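Local coordinates for protein serpin-ZX (Arabidopsis thaliana, PDB 3LE2) that inhibits target proteases such as metacaspase-9 and RD21A, being cleaved in its reactive centre loop and trapping metacaspase-9 covalently, and so helps control programmed cell death, at residues H22-F35 / F284-L297. Numbering follows the deposited sequence.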
loop_
_atom_site.group_PDB
_atom_site.type_symbol
_atom_site.label_atom_id
_atom_site.label_comp_id
_atom_site.label_asym_id
_atom_site.label_seq_id
_atom_site.Cartn_x
_atom_site.Cartn_y
_atom_site.Cartn_z
ATOM N N HIS A 22 -13.207 -2.100 1.059
ATOM C CA HIS A 22 -13.641 -2.676 2.335
ATOM C C HIS A 22 -12.965 -2.032 3.545
ATOM O O HIS A 22 -13.597 -1.866 4.571
ATOM C CB HIS A 22 -13.442 -4.191 2.359
ATOM C CG HIS A 22 -14.392 -4.936 1.472
ATOM N ND1 HIS A 22 -15.147 -6.001 1.917
ATOM C CD2 HIS A 22 -14.714 -4.766 0.167
ATOM C CE1 HIS A 22 -15.888 -6.459 0.921
ATOM N NE2 HIS A 22 -15.647 -5.725 -0.153
ATOM N N VAL A 23 -11.684 -1.689 3.437
ATOM C CA VAL A 23 -11.020 -0.983 4.531
ATOM C C VAL A 23 -11.691 0.367 4.767
ATOM O O VAL A 23 -12.034 0.714 5.895
ATOM C CB VAL A 23 -9.530 -0.752 4.266
ATOM C CG1 VAL A 23 -8.940 0.176 5.338
ATOM C CG2 VAL A 23 -8.780 -2.081 4.193
ATOM N N ILE A 24 -11.904 1.117 3.695
ATOM C CA ILE A 24 -12.575 2.402 3.804
ATOM C C ILE A 24 -13.949 2.287 4.458
ATOM O O ILE A 24 -14.396 3.203 5.147
ATOM C CB ILE A 24 -12.670 3.094 2.428
ATOM C CG1 ILE A 24 -11.256 3.432 1.941
ATOM C CG2 ILE A 24 -13.520 4.366 2.507
ATOM C CD1 ILE A 24 -11.161 3.787 0.471
ATOM N N THR A 25 -14.623 1.164 4.251
ATOM C CA THR A 25 -15.949 0.962 4.833
ATOM C C THR A 25 -15.884 0.919 6.365
ATOM O O THR A 25 -16.832 1.299 7.036
ATOM C CB THR A 25 -16.632 -0.316 4.280
ATOM O OG1 THR A 25 -16.983 -0.110 2.910
ATOM C CG2 THR A 25 -17.897 -0.634 5.045
ATOM N N THR A 26 -14.744 0.486 6.900
ATOM C CA THR A 26 -14.564 0.321 8.344
ATOM C C THR A 26 -14.095 1.585 9.071
ATOM O O THR A 26 -13.953 1.576 10.291
ATOM C CB THR A 26 -13.530 -0.799 8.676
ATOM O OG1 THR A 26 -12.215 -0.335 8.363
ATOM C CG2 THR A 26 -13.812 -2.093 7.889
ATOM N N VAL A 27 -13.812 2.662 8.342
ATOM C CA VAL A 27 -13.384 3.885 9.016
ATOM C C VAL A 27 -14.451 4.962 8.888
ATOM O O VAL A 27 -15.394 4.816 8.110
ATOM C CB VAL A 27 -12.006 4.391 8.529
ATOM C CG1 VAL A 27 -10.935 3.330 8.776
ATOM C CG2 VAL A 27 -12.059 4.803 7.061
ATOM N N SER A 28 -14.320 6.023 9.674
ATOM C CA SER A 28 -15.294 7.106 9.629
ATOM C C SER A 28 -15.224 7.887 8.315
ATOM O O SER A 28 -14.222 7.847 7.595
ATOM C CB SER A 28 -15.078 8.069 10.799
ATOM O OG SER A 28 -13.947 8.865 10.540
ATOM N N GLN A 29 -16.290 8.627 8.035
ATOM C CA GLN A 29 -16.424 9.380 6.796
ATOM C C GLN A 29 -15.175 10.173 6.425
ATOM O O GLN A 29 -14.738 10.171 5.270
ATOM C CB GLN A 29 -17.606 10.341 6.897
ATOM C CG GLN A 29 -17.853 11.096 5.621
ATOM C CD GLN A 29 -19.114 11.915 5.680
ATOM O OE1 GLN A 29 -19.313 12.700 6.608
ATOM N NE2 GLN A 29 -19.981 11.742 4.689
ATOM N N ASN A 30 -14.616 10.860 7.409
ATOM C CA ASN A 30 -13.514 11.778 7.173
ATOM C C ASN A 30 -12.155 11.214 7.576
ATOM O O ASN A 30 -11.223 11.969 7.818
ATOM C CB ASN A 30 -13.775 13.109 7.888
ATOM C CG ASN A 30 -15.045 13.809 7.390
ATOM O OD1 ASN A 30 -15.729 14.500 8.151
ATOM N ND2 ASN A 30 -15.368 13.622 6.112
ATOM N N SER A 31 -12.045 9.887 7.632
ATOM C CA SER A 31 -10.784 9.230 7.995
ATOM C C SER A 31 -9.928 8.915 6.776
ATOM O O SER A 31 -10.327 8.131 5.928
ATOM C CB SER A 31 -11.038 7.916 8.753
ATOM O OG SER A 31 -11.672 8.134 10.002
ATOM N N ASN A 32 -8.739 9.501 6.711
ATOM C CA ASN A 32 -7.781 9.164 5.676
ATOM C C ASN A 32 -7.388 7.701 5.797
ATOM O O ASN A 32 -7.409 7.147 6.901
ATOM C CB ASN A 32 -6.543 10.049 5.804
ATOM C CG ASN A 32 -6.828 11.491 5.473
ATOM O OD1 ASN A 32 -7.702 11.786 4.657
ATOM N ND2 ASN A 32 -6.100 12.403 6.107
ATOM N N VAL A 33 -7.035 7.086 4.669
ATOM C CA VAL A 33 -6.547 5.711 4.647
ATOM C C VAL A 33 -5.253 5.614 3.825
ATOM O O VAL A 33 -5.122 6.270 2.795
ATOM C CB VAL A 33 -7.576 4.757 3.989
ATOM C CG1 VAL A 33 -6.982 3.349 3.849
ATOM C CG2 VAL A 33 -8.867 4.729 4.756
ATOM N N ILE A 34 -4.302 4.804 4.280
ATOM C CA ILE A 34 -3.161 4.405 3.444
ATOM C C ILE A 34 -2.762 3.004 3.890
ATOM O O ILE A 34 -2.710 2.745 5.084
ATOM C CB ILE A 34 -1.954 5.364 3.572
ATOM C CG1 ILE A 34 -0.878 5.033 2.536
ATOM C CG2 ILE A 34 -1.359 5.324 4.978
ATOM C CD1 ILE A 34 -1.271 5.373 1.102
ATOM N N PHE A 35 -2.522 2.092 2.944
ATOM C CA PHE A 35 -2.035 0.755 3.296
ATOM C C PHE A 35 -1.299 0.119 2.127
ATOM O O PHE A 35 -1.468 0.535 0.998
ATOM C CB PHE A 35 -3.188 -0.146 3.745
ATOM C CG PHE A 35 -4.030 -0.668 2.607
ATOM C CD1 PHE A 35 -5.033 0.111 2.058
ATOM C CD2 PHE A 35 -3.816 -1.937 2.100
ATOM C CE1 PHE A 35 -5.824 -0.363 0.999
ATOM C CE2 PHE A 35 -4.588 -2.425 1.045
ATOM C CZ PHE A 35 -5.596 -1.636 0.489
ATOM N N PHE A 284 0.244 11.578 6.880
ATOM C CA PHE A 284 -0.418 10.754 7.873
ATOM C C PHE A 284 0.026 9.300 7.855
ATOM O O PHE A 284 0.625 8.826 6.889
ATOM C CB PHE A 284 -1.941 10.847 7.735
ATOM C CG PHE A 284 -2.471 10.296 6.440
ATOM C CD1 PHE A 284 -2.612 11.115 5.330
ATOM C CD2 PHE A 284 -2.837 8.956 6.337
ATOM C CE1 PHE A 284 -3.116 10.605 4.129
ATOM C CE2 PHE A 284 -3.328 8.438 5.140
ATOM C CZ PHE A 284 -3.478 9.262 4.037
ATOM N N SER A 285 -0.267 8.598 8.942
ATOM C CA SER A 285 -0.022 7.175 9.003
ATOM C C SER A 285 -1.362 6.475 9.208
ATOM O O SER A 285 -2.368 7.106 9.533
ATOM C CB SER A 285 0.937 6.843 10.143
ATOM O OG SER A 285 0.295 7.036 11.392
ATOM N N PHE A 286 -1.381 5.167 9.010
ATOM C CA PHE A 286 -2.622 4.433 9.132
ATOM C C PHE A 286 -2.304 2.986 9.445
ATOM O O PHE A 286 -1.385 2.403 8.875
ATOM C CB PHE A 286 -3.465 4.549 7.852
ATOM C CG PHE A 286 -4.771 3.820 7.934
ATOM C CD1 PHE A 286 -5.897 4.451 8.427
ATOM C CD2 PHE A 286 -4.862 2.484 7.552
ATOM C CE1 PHE A 286 -7.093 3.769 8.530
ATOM C CE2 PHE A 286 -6.050 1.795 7.649
ATOM C CZ PHE A 286 -7.173 2.433 8.132
ATOM N N GLY A 287 -3.052 2.416 10.373
ATOM C CA GLY A 287 -2.797 1.057 10.788
ATOM C C GLY A 287 -4.099 0.332 11.027
ATOM O O GLY A 287 -5.123 0.933 11.404
ATOM N N PHE A 288 -4.070 -0.975 10.811
ATOM C CA PHE A 288 -5.261 -1.759 11.043
ATOM C C PHE A 288 -4.905 -3.218 11.153
ATOM O O PHE A 288 -3.811 -3.639 10.757
ATOM C CB PHE A 288 -6.317 -1.490 9.954
ATOM C CG PHE A 288 -5.995 -2.087 8.598
ATOM C CD1 PHE A 288 -5.001 -1.550 7.792
ATOM C CD2 PHE A 288 -6.715 -3.174 8.120
ATOM C CE1 PHE A 288 -4.715 -2.095 6.532
ATOM C CE2 PHE A 288 -6.439 -3.727 6.868
ATOM C CZ PHE A 288 -5.433 -3.189 6.074
ATOM N N ASP A 289 -5.823 -3.976 11.735
ATOM C CA ASP A 289 -5.743 -5.426 11.750
ATOM C C ASP A 289 -6.516 -5.924 10.529
ATOM O O ASP A 289 -7.738 -5.784 10.464
ATOM C CB ASP A 289 -6.371 -5.957 13.040
ATOM C CG ASP A 289 -6.344 -7.479 13.126
ATOM O OD1 ASP A 289 -6.008 -8.144 12.116
ATOM O OD2 ASP A 289 -6.666 -8.009 14.213
ATOM N N ALA A 290 -5.813 -6.493 9.559
ATOM C CA ALA A 290 -6.446 -6.867 8.282
ATOM C C ALA A 290 -7.445 -8.010 8.403
ATOM O O ALA A 290 -8.197 -8.275 7.474
ATOM C CB ALA A 290 -5.384 -7.224 7.240
ATOM N N SER A 291 -7.437 -8.693 9.544
ATOM C CA SER A 291 -8.121 -9.978 9.657
ATOM C C SER A 291 -9.615 -9.880 9.317
ATOM O O SER A 291 -10.141 -10.692 8.549
ATOM C CB SER A 291 -7.879 -10.619 11.034
ATOM O OG SER A 291 -8.546 -9.908 12.047
ATOM N N ASN A 292 -10.282 -8.866 9.854
ATOM C CA ASN A 292 -11.706 -8.688 9.595
ATOM C C ASN A 292 -12.089 -8.293 8.163
ATOM O O ASN A 292 -13.014 -8.878 7.603
ATOM C CB ASN A 292 -12.339 -7.730 10.609
ATOM C CG ASN A 292 -12.623 -8.399 11.965
ATOM O OD1 ASN A 292 -12.456 -9.617 12.138
ATOM N ND2 ASN A 292 -13.058 -7.593 12.930
ATOM N N VAL A 293 -11.410 -7.319 7.557
ATOM C CA VAL A 293 -11.796 -6.953 6.194
ATOM C C VAL A 293 -11.563 -8.113 5.250
ATOM O O VAL A 293 -12.322 -8.292 4.306
ATOM C CB VAL A 293 -11.073 -5.713 5.603
ATOM C CG1 VAL A 293 -11.300 -4.496 6.456
ATOM C CG2 VAL A 293 -9.604 -5.993 5.399
ATOM N N LEU A 294 -10.512 -8.892 5.500
ATOM C CA LEU A 294 -10.215 -10.033 4.648
ATOM C C LEU A 294 -11.314 -11.086 4.752
ATOM O O LEU A 294 -11.775 -11.591 3.733
ATOM C CB LEU A 294 -8.854 -10.630 4.963
ATOM C CG LEU A 294 -7.658 -9.838 4.440
ATOM C CD1 LEU A 294 -6.396 -10.383 5.080
ATOM C CD2 LEU A 294 -7.562 -9.888 2.916
ATOM N N LYS A 295 -11.738 -11.407 5.976
ATOM C CA LYS A 295 -12.894 -12.281 6.173
ATOM C C LYS A 295 -14.092 -11.754 5.388
ATOM O O LYS A 295 -14.831 -12.518 4.764
ATOM C CB LYS A 295 -13.231 -12.413 7.662
ATOM C CG LYS A 295 -12.363 -13.435 8.367
ATOM C CD LYS A 295 -12.229 -13.165 9.844
ATOM C CE LYS A 295 -13.530 -13.334 10.567
ATOM N NZ LYS A 295 -13.279 -13.247 12.034
ATOM N N GLY A 296 -14.258 -10.438 5.410
ATOM C CA GLY A 296 -15.302 -9.780 4.647
ATOM C C GLY A 296 -15.252 -10.067 3.158
ATOM O O GLY A 296 -16.292 -10.228 2.530
ATOM N N LEU A 297 -14.049 -10.118 2.588
ATOM C CA LEU A 297 -13.878 -10.458 1.168
ATOM C C LEU A 297 -13.937 -11.959 0.940
ATOM O O LEU A 297 -13.600 -12.440 -0.144
ATOM C CB LEU A 297 -12.542 -9.935 0.636
ATOM C CG LEU A 297 -12.400 -8.417 0.616
ATOM C CD1 LEU A 297 -10.951 -8.011 0.787
ATOM C CD2 LEU A 297 -12.986 -7.873 -0.672
#
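Phe284, Phe286 and Phe288 alternate along strand 284-289 and all lean onto residues 22-35. Phe286 contributes the most contact surface. With CG anti to the backbone N (chi1 -179°), its side chain runs past that of Ile34 in the opposite direction and extends toward the end of helix 5-25. Val33 CA lies over one face, 4.0 Å above the plane and offset toward the rim, while Val27 CG1 meets the ring at its edge, 3.9 Å from Phe286 CE1. Val23 spreads its two methyls between neighbouring rings: CG1 touches Phe286, and CG2 sits 3.9 Å from Phe288 CE2. At the other end, Asn32 CB rests almost centrally on the Phe284 ring in a CH-pi contact, 3.6 Å from the centroid; the amide is tilted 32° to that ring and bonds instead to the backbone of Val389 and Asp390. Ile34 CG2 touches both Phe284 and Phe286, 3.6 Å from Phe286 CB.

In serpin terms, strand 284-289 belongs to the large central beta-sheet A, where it pairs with strand 326-335. Strand 33-35 pairs with 382-388 in sheet B, and the two strands cross at 69°, meeting here through side chains.

At the end of the strand, Asp289 OD1 accepts a capping bond from Ser291 N and a second bond from Ser291 OG, both from the same face of the carboxylate. The helix that follows sets Val293 CG1 against Thr26 CG2 (3.8 Å), and just past its end Leu297 lays CD2 over the His22 ring, 3.5 Å from the centroid and almost along the ring normal.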